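Local coordinates for protein DNMT2 (Spodoptera frugiperda, PDB 4H0N) that probably methylates cytosine 38 in the anticodon loop of tRNA(Asp) and also has DNA (cytosine-5)-methyltransferase activity, and is captured here with S-adenosyl-L-homocysteine, at residues D134-C139 with C164-N169. The protein carries 3 engineered substitutions. Numbering follows the deposited sequence.
Sequences DKLKEC and CTARRN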
# COMPACT_ATOMS: atom_id res chain seq x y z
N ASP A 134 -19.83 13.30 0.53
CA ASP A 134 -20.88 14.21 0.94
C ASP A 134 -20.38 15.23 1.96
O ASP A 134 -20.82 16.38 1.96
CB ASP A 134 -22.03 13.42 1.54
CG ASP A 134 -23.20 14.29 1.90
OD1 ASP A 134 -24.11 14.42 1.05
OD2 ASP A 134 -23.21 14.84 3.03
N LYS A 135 -19.46 14.81 2.82
CA LYS A 135 -18.90 15.71 3.81
C LYS A 135 -17.92 16.68 3.15
O LYS A 135 -17.77 17.81 3.60
CB LYS A 135 -18.20 14.94 4.94
CG LYS A 135 -17.93 15.79 6.17
CD LYS A 135 -19.24 16.34 6.72
CE LYS A 135 -19.04 17.51 7.68
NZ LYS A 135 -18.46 17.10 8.99
N LEU A 136 -17.27 16.23 2.08
CA LEU A 136 -16.38 17.11 1.33
C LEU A 136 -17.14 18.28 0.70
O LEU A 136 -16.76 19.44 0.87
CB LEU A 136 -15.62 16.33 0.25
CG LEU A 136 -14.61 15.27 0.69
CD1 LEU A 136 -13.92 14.65 -0.53
CD2 LEU A 136 -13.57 15.86 1.63
N LYS A 137 -18.21 17.97 -0.03
CA LYS A 137 -19.03 18.99 -0.68
C LYS A 137 -19.54 20.00 0.33
O LYS A 137 -19.58 21.20 0.06
CB LYS A 137 -20.22 18.36 -1.39
CG LYS A 137 -19.89 17.55 -2.63
CD LYS A 137 -21.13 16.82 -3.12
CE LYS A 137 -21.24 16.82 -4.63
NZ LYS A 137 -20.05 16.20 -5.28
N GLU A 138 -19.94 19.50 1.50
CA GLU A 138 -20.48 20.33 2.57
C GLU A 138 -19.44 21.32 3.07
O GLU A 138 -19.79 22.43 3.49
CB GLU A 138 -20.92 19.44 3.74
CG GLU A 138 -22.40 19.52 4.07
CD GLU A 138 -22.88 18.29 4.83
OE1 GLU A 138 -22.34 18.01 5.92
OE2 GLU A 138 -23.79 17.61 4.33
N CYS A 139 -18.17 20.92 3.04
CA CYS A 139 -17.09 21.73 3.58
C CYS A 139 -16.35 22.49 2.49
O CYS A 139 -15.22 22.93 2.68
CB CYS A 139 -16.12 20.86 4.38
SG CYS A 139 -16.88 19.97 5.76
N CYS A 164 -8.62 9.36 -3.52
CA CYS A 164 -9.36 10.61 -3.59
C CYS A 164 -8.43 11.77 -3.30
O CYS A 164 -7.81 11.84 -2.23
CB CYS A 164 -10.52 10.59 -2.59
SG CYS A 164 -11.51 12.10 -2.61
N THR A 165 -8.29 12.68 -4.26
CA THR A 165 -7.56 13.92 -4.04
C THR A 165 -8.57 15.03 -3.80
O THR A 165 -9.22 15.50 -4.73
CB THR A 165 -6.63 14.26 -5.22
OG1 THR A 165 -7.34 14.11 -6.46
CG2 THR A 165 -5.42 13.35 -5.24
N ALA A 166 -8.70 15.44 -2.54
CA ALA A 166 -9.69 16.45 -2.16
C ALA A 166 -9.00 17.76 -1.83
O ALA A 166 -7.90 17.77 -1.26
CB ALA A 166 -10.51 15.97 -0.99
N ARG A 167 -9.65 18.86 -2.18
CA ARG A 167 -9.00 20.16 -2.19
C ARG A 167 -10.02 21.27 -1.95
O ARG A 167 -11.17 21.17 -2.37
CB ARG A 167 -8.35 20.33 -3.56
CG ARG A 167 -7.29 21.38 -3.64
CD ARG A 167 -6.88 21.54 -5.08
NE ARG A 167 -6.61 22.94 -5.41
CZ ARG A 167 -5.41 23.41 -5.70
NH1 ARG A 167 -4.36 22.60 -5.73
NH2 ARG A 167 -5.26 24.70 -5.98
N ARG A 168 -9.60 22.33 -1.26
CA ARG A 168 -10.46 23.49 -1.03
C ARG A 168 -10.71 24.24 -2.33
O ARG A 168 -9.77 24.47 -3.10
CB ARG A 168 -9.86 24.42 0.03
CG ARG A 168 -10.15 23.99 1.46
CD ARG A 168 -11.34 24.75 2.04
NE ARG A 168 -12.04 23.99 3.07
CZ ARG A 168 -11.56 23.73 4.29
NH1 ARG A 168 -10.36 24.18 4.64
NH2 ARG A 168 -12.27 23.03 5.15
N ASN A 169 -11.96 24.63 -2.57
CA ASN A 169 -12.32 25.18 -3.87
C ASN A 169 -11.91 26.62 -4.10
O ASN A 169 -12.08 27.13 -5.20
CB ASN A 169 -13.81 24.99 -4.18
CG ASN A 169 -14.73 25.62 -3.14
OD1 ASN A 169 -14.34 26.52 -2.40
ND2 ASN A 169 -15.97 25.14 -3.09
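L136 on helix 127-138 rests on A166 and C164 of strand 161-168, joining helix to sheet in the Rossmann-like, SAM-binding fold of a class I methyltransferase. The strand lies between 114-119 and 141-148, antiparallel to both.

The apolar part is carried by the two methyls of L136. CD1 lies 3.7 Å from A166 CB, and CD2 approaches the same CB at 4.0 Å, so the alanine methyl meets both prongs of the fork. CD1 also reaches C164 SG at 4.1 Å, two residues back on the same face of the strand. The CB of L136 is set off to one side, yet with CG anti to the carbonyl carbon and beside the backbone N (chi1 -66°) the branch is carried across to the strand. F141 and L106 also touch this leucine.

The polar part lies where the helix ends. C139, the first residue to depart from helical geometry, offers its backbone carbonyl to the R168 guanidinium, which it meets at the edge, near the plane. A bend at chi2 (-98°) helps bring NE to the helix end, while NH1 makes a weak hydrogen bond to D110 O and a long, weak ion pair with D113. The bond from R168 NE to C139 O is nearly straight (170°) but, at 3.4 Å, weak.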